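Local structure of phosphate transporter (Thermotoga maritima MSB8, 6L85) at residues Gln40-Ala45 with Leu298-Leu303; Glu49-Val54 with Val250-Gly255. The protein probably imports phosphate across the cell membrane by coupling its movement to that of sodium ions, as a bacterial relative of the human SLC20 carriers. One frame throughout, in Å; residues are numbered along the deposited sequence.

Contact 1. Residues Gln40-Ala45 with Leu298-Leu303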
loop_
_atom_site.group_PDB
_atom_site.type_symbol
_atom_site.label_atom_id
_atom_site.label_comp_id
_atom_site.label_asym_id
_atom_site.label_seq_id
_atom_site.Cartn_x
_atom_site.Cartn_y
_atom_site.Cartn_z
ATOM N N GLN B 40 13.244 -11.733 -9.268
ATOM C CA GLN B 40 12.498 -10.500 -9.042
ATOM C C GLN B 40 11.012 -10.796 -8.917
ATOM O O GLN B 40 10.329 -10.245 -8.043
ATOM C CB GLN B 40 12.746 -9.510 -10.183
ATOM C CG GLN B 40 14.199 -9.109 -10.380
ATOM C CD GLN B 40 14.383 -8.190 -11.573
ATOM O OE1 GLN B 40 13.923 -8.473 -12.680
ATOM N NE2 GLN B 40 15.052 -7.069 -11.345
ATOM N N ALA B 41 10.491 -11.626 -9.830
ATOM C CA ALA B 41 9.085 -12.010 -9.788
ATOM C C ALA B 41 8.731 -12.578 -8.424
ATOM O O ALA B 41 7.697 -12.227 -7.847
ATOM C CB ALA B 41 8.776 -13.027 -10.891
ATOM N N ALA B 42 9.614 -13.414 -7.872
ATOM C CA ALA B 42 9.350 -14.018 -6.571
ATOM C C ALA B 42 9.300 -12.964 -5.464
ATOM O O ALA B 42 8.407 -13.000 -4.612
ATOM C CB ALA B 42 10.397 -15.090 -6.270
ATOM N N LEU B 43 10.240 -12.007 -5.462
ATOM C CA LEU B 43 10.249 -11.002 -4.387
ATOM C C LEU B 43 9.016 -10.096 -4.447
ATOM O O LEU B 43 8.366 -9.801 -3.410
ATOM C CB LEU B 43 11.537 -10.175 -4.462
ATOM C CG LEU B 43 12.819 -10.974 -4.209
ATOM C CD1 LEU B 43 14.108 -10.179 -4.575
ATOM C CD2 LEU B 43 12.874 -11.485 -2.779
ATOM N N ILE B 44 8.672 -9.651 -5.660
ATOM C CA ILE B 44 7.466 -8.851 -5.839
ATOM C C ILE B 44 6.245 -9.619 -5.349
ATOM O O ILE B 44 5.425 -9.092 -4.576
ATOM C CB ILE B 44 7.298 -8.432 -7.311
ATOM C CG1 ILE B 44 8.534 -7.702 -7.823
ATOM C CG2 ILE B 44 6.064 -7.557 -7.473
ATOM C CD1 ILE B 44 8.442 -7.325 -9.282
ATOM N N ALA B 45 6.104 -10.878 -5.794
ATOM C CA ALA B 45 4.930 -11.665 -5.417
ATOM C C ALA B 45 4.873 -11.852 -3.917
ATOM O O ALA B 45 3.793 -11.844 -3.333
ATOM C CB ALA B 45 4.940 -13.024 -6.113
ATOM N N LEU B 298 6.554 -17.362 1.599
ATOM C CA LEU B 298 7.714 -18.231 1.708
ATOM C C LEU B 298 7.657 -19.357 0.674
ATOM O O LEU B 298 8.684 -19.727 0.096
ATOM C CB LEU B 298 7.822 -18.750 3.147
ATOM C CG LEU B 298 8.359 -17.730 4.177
ATOM C CD1 LEU B 298 8.294 -18.248 5.607
ATOM C CD2 LEU B 298 9.805 -17.296 3.881
ATOM N N GLY B 299 6.462 -19.888 0.385
ATOM C CA GLY B 299 6.349 -20.884 -0.667
ATOM C C GLY B 299 6.672 -20.313 -2.034
ATOM O O GLY B 299 7.278 -20.983 -2.874
ATOM N N VAL B 300 6.262 -19.067 -2.282
ATOM C CA VAL B 300 6.614 -18.416 -3.537
ATOM C C VAL B 300 8.124 -18.354 -3.678
ATOM O O VAL B 300 8.678 -18.662 -4.739
ATOM C CB VAL B 300 6.008 -17.003 -3.612
ATOM C CG1 VAL B 300 6.800 -16.140 -4.652
ATOM C CG2 VAL B 300 4.534 -17.051 -3.937
ATOM N N PHE B 301 8.812 -17.972 -2.597
ATOM C CA PHE B 301 10.255 -17.776 -2.699
ATOM C C PHE B 301 11.031 -19.088 -2.760
ATOM O O PHE B 301 11.976 -19.205 -3.540
ATOM C CB PHE B 301 10.776 -16.940 -1.531
ATOM C CG PHE B 301 12.233 -16.598 -1.653
ATOM C CD1 PHE B 301 12.658 -15.607 -2.532
ATOM C CD2 PHE B 301 13.181 -17.289 -0.922
ATOM C CE1 PHE B 301 14.025 -15.285 -2.655
ATOM C CE2 PHE B 301 14.552 -16.978 -1.031
ATOM C CZ PHE B 301 14.973 -15.971 -1.897
ATOM N N PHE B 302 10.697 -20.063 -1.924
ATOM C CA PHE B 302 11.528 -21.254 -1.830
ATOM C C PHE B 302 11.144 -22.362 -2.792
ATOM O O PHE B 302 11.965 -23.257 -3.035
ATOM C CB PHE B 302 11.500 -21.825 -0.417
ATOM C CG PHE B 302 12.330 -21.044 0.563
ATOM C CD1 PHE B 302 13.719 -21.029 0.464
ATOM C CD2 PHE B 302 11.722 -20.325 1.581
ATOM C CE1 PHE B 302 14.487 -20.304 1.368
ATOM C CE2 PHE B 302 12.474 -19.603 2.490
ATOM C CZ PHE B 302 13.864 -19.589 2.386
ATOM N N LEU B 303 9.926 -22.368 -3.319
ATOM C CA LEU B 303 9.583 -23.504 -4.160
ATOM C C LEU B 303 8.925 -23.090 -5.471
ATOM O O LEU B 303 9.070 -23.784 -6.482
ATOM C CB LEU B 303 8.704 -24.479 -3.366
ATOM C CG LEU B 303 8.326 -25.788 -4.062
ATOM C CD1 LEU B 303 9.567 -26.463 -4.672
ATOM C CD2 LEU B 303 7.601 -26.727 -3.091
#

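Contact 2. Residues Glu49-Val54 with Val250-Gly255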
loop_
_atom_site.group_PDB
_atom_site.type_symbol
_atom_site.label_atom_id
_atom_site.label_comp_id
_atom_site.label_asym_id
_atom_site.label_seq_id
_atom_site.Cartn_x
_atom_site.Cartn_y
_atom_site.Cartn_z
ATOM N N GLU B 49 1.249 -10.924 -2.600
ATOM C CA GLU B 49 0.417 -12.006 -2.074
ATOM C C GLU B 49 0.060 -11.735 -0.615
ATOM O O GLU B 49 -1.102 -11.880 -0.199
ATOM C CB GLU B 49 1.155 -13.351 -2.172
ATOM C CG GLU B 49 1.502 -13.855 -3.563
ATOM C CD GLU B 49 0.307 -14.526 -4.210
ATOM O OE1 GLU B 49 -0.599 -14.932 -3.454
ATOM O OE2 GLU B 49 0.261 -14.624 -5.451
ATOM N N PHE B 50 1.064 -11.350 0.183
ATOM C CA PHE B 50 0.823 -11.087 1.599
ATOM C C PHE B 50 -0.120 -9.905 1.757
ATOM O O PHE B 50 -1.031 -9.936 2.587
ATOM C CB PHE B 50 2.157 -10.858 2.329
ATOM C CG PHE B 50 2.009 -10.338 3.739
ATOM C CD1 PHE B 50 1.769 -11.206 4.799
ATOM C CD2 PHE B 50 2.104 -8.972 4.004
ATOM C CE1 PHE B 50 1.625 -10.716 6.101
ATOM C CE2 PHE B 50 1.975 -8.476 5.319
ATOM C CZ PHE B 50 1.741 -9.336 6.355
ATOM N N LEU B 51 0.041 -8.881 0.913
ATOM C CA LEU B 51 -0.817 -7.702 1.012
ATOM C C LEU B 51 -2.275 -8.028 0.684
ATOM O O LEU B 51 -3.193 -7.546 1.360
ATOM C CB LEU B 51 -0.288 -6.616 0.079
ATOM C CG LEU B 51 -0.775 -5.193 0.315
ATOM C CD1 LEU B 51 -0.237 -4.701 1.654
ATOM C CD2 LEU B 51 -0.309 -4.306 -0.824
ATOM N N GLY B 52 -2.509 -8.814 -0.376
ATOM C CA GLY B 52 -3.872 -9.224 -0.696
ATOM C C GLY B 52 -4.481 -10.107 0.373
ATOM O O GLY B 52 -5.642 -9.934 0.741
ATOM N N ALA B 53 -3.694 -11.047 0.909
ATOM C CA ALA B 53 -4.181 -11.897 1.991
ATOM C C ALA B 53 -4.635 -11.073 3.193
ATOM O O ALA B 53 -5.679 -11.355 3.792
ATOM C CB ALA B 53 -3.088 -12.877 2.411
ATOM N N VAL B 54 -3.852 -10.057 3.568
ATOM C CA VAL B 54 -4.171 -9.282 4.764
ATOM C C VAL B 54 -5.260 -8.245 4.488
ATOM O O VAL B 54 -6.093 -7.957 5.354
ATOM C CB VAL B 54 -2.882 -8.620 5.310
ATOM C CG1 VAL B 54 -3.224 -7.395 6.152
ATOM C CG2 VAL B 54 -2.068 -9.629 6.121
ATOM N N VAL B 250 -2.511 -9.306 -10.212
ATOM C CA VAL B 250 -2.928 -10.705 -10.071
ATOM C C VAL B 250 -2.456 -11.283 -8.740
ATOM O O VAL B 250 -3.210 -11.992 -8.069
ATOM C CB VAL B 250 -2.458 -11.581 -11.253
ATOM C CG1 VAL B 250 -2.998 -13.005 -11.093
ATOM C CG2 VAL B 250 -2.942 -11.027 -12.561
ATOM N N SER B 251 -1.208 -11.008 -8.351
ATOM C CA SER B 251 -0.651 -11.500 -7.085
ATOM C C SER B 251 -1.501 -11.102 -5.884
ATOM O O SER B 251 -1.748 -11.907 -4.975
ATOM C CB SER B 251 0.754 -10.939 -6.892
ATOM O OG SER B 251 1.719 -11.833 -7.373
ATOM N N PHE B 252 -1.874 -9.823 -5.837
ATOM C CA PHE B 252 -2.739 -9.302 -4.791
ATOM C C PHE B 252 -4.056 -10.065 -4.754
ATOM O O PHE B 252 -4.508 -10.510 -3.685
ATOM C CB PHE B 252 -2.978 -7.809 -5.054
ATOM C CG PHE B 252 -3.868 -7.129 -4.042
ATOM C CD1 PHE B 252 -5.252 -7.175 -4.163
ATOM C CD2 PHE B 252 -3.317 -6.418 -2.984
ATOM C CE1 PHE B 252 -6.079 -6.540 -3.237
ATOM C CE2 PHE B 252 -4.140 -5.770 -2.047
ATOM C CZ PHE B 252 -5.516 -5.835 -2.180
ATOM N N SER B 253 -4.698 -10.206 -5.921
ATOM C CA SER B 253 -6.006 -10.851 -5.952
ATOM C C SER B 253 -5.885 -12.333 -5.614
ATOM O O SER B 253 -6.786 -12.916 -5.008
ATOM C CB SER B 253 -6.651 -10.633 -7.318
ATOM O OG SER B 253 -6.066 -11.507 -8.248
ATOM N N HIS B 254 -4.733 -12.923 -5.911
ATOM C CA HIS B 254 -4.502 -14.313 -5.555
ATOM C C HIS B 254 -4.403 -14.483 -4.043
ATOM O O HIS B 254 -5.006 -15.405 -3.474
ATOM C CB HIS B 254 -3.238 -14.840 -6.231
ATOM C CG HIS B 254 -2.919 -16.230 -5.814
ATOM N ND1 HIS B 254 -2.075 -16.510 -4.766
ATOM C CD2 HIS B 254 -3.403 -17.420 -6.240
ATOM C CE1 HIS B 254 -2.034 -17.818 -4.572
ATOM N NE2 HIS B 254 -2.847 -18.391 -5.445
ATOM N N GLY B 255 -3.607 -13.631 -3.381
ATOM C CA GLY B 255 -3.576 -13.643 -1.924
ATOM C C GLY B 255 -4.956 -13.454 -1.322
ATOM O O GLY B 255 -5.339 -14.172 -0.398
#

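Contact 1. Residues Gln40-Ala45 with Leu298-Leu303
One methyl of Val300 carries much of this contact. Val300 is directed at helix 38-56 from its CB on, and CG1, anti to the backbone N (chi1 159°), makes the touch. There it meets Ala45 CB at 3.9 Å and Ala42 CB at 4.1 Å. The same Val300 CG1 lies 3.5 Å from Ala42 O, so it packs against the backbone as well as the methyls. Beside it, Leu43 and Phe301 run alongside each other, pointing the same way. Leu43 CD2 touches the Phe301 ring obliquely, 4.0 Å from CE1. Ala42 CB also approaches that ring obliquely. No hydrogen bond links the two segments; the side chains that meet are all apolar. This is antiparallel helix pairing within an all-helical transporter: the two axes run 174° apart in direction and approach to 8.8 Å. The nearest CA atoms are those of Ala42 and Phe301, 5.5 Å apart. Val300 also rests on Val23 of helix 2-32. Phe301 continues into the dimer interface, where its ring meets Phe215 edge-to-face and also meets Phe219, both of the second subunit. Leu43 packs on Val216 of that subunit.

Contact 2. Residues Glu49-Val54 with Val250-Gly255
The Phe252 ring has Gly52 CA over one face, in a CH-pi contact 3.8 Å from the ring centroid. The Leu51 side chain crosses that of Phe252 obliquely, with CG near CE2. The His254 ring is met at its edge, where ND1 donates to Glu49 OE1 at 2.5 Å. This bond is nearly straight (171°), lies in the ring plane and uses the syn lone pair of OE1. A bend at chi2 brings in the carboxylate, turned 68° from the ring. His254 NE2 bonds to Asp22, a sodium ligand, so both ring nitrogens face carboxylates, which would probably favour a protonated imidazole. A bound phosphate ion lies about 4 Å from the His254 side chain, consistent with a place near the transport site. The backbones come close because Gly52 and Gly255, which have no CB, lie where the helices meet. Gly52 CA lies 3.3 Å from Phe252 O, and Gly255 CA 3.5 Å from Glu49 O, both as CA-H...O contacts. The axes cross at -43° and approach to 6.4 Å. Ser251 OG bonds to Ser26 of helix 2-32, helix 286-302 touches Glu49, helix 320-339 packs on Val250, and Phe50 meets Phe209 of the second subunit edge-to-face.

Overall arrangement
Both contacts are buried and share helix 38-56, which pairs with helix 286-302 in contact 1 and with helix 231-258 in contact 2. Their centres lie about 13 Å apart, and they meet where Ala45 CB packs on Ser251 OG at 3.7 Å. Contact 2 is the more central, about 8 Å from the centre of the chain against about 15 Å for contact 1. The chemistry differs as well: contact 1 joins apolar side chains without a hydrogen bond, with more widely spaced axes, whereas contact 2 combines close glycine packing with a buried His-carboxylate bond linked to a sodium ligand. Both segment pairs also touch the second subunit, through phenylalanine rings and aliphatic side chains.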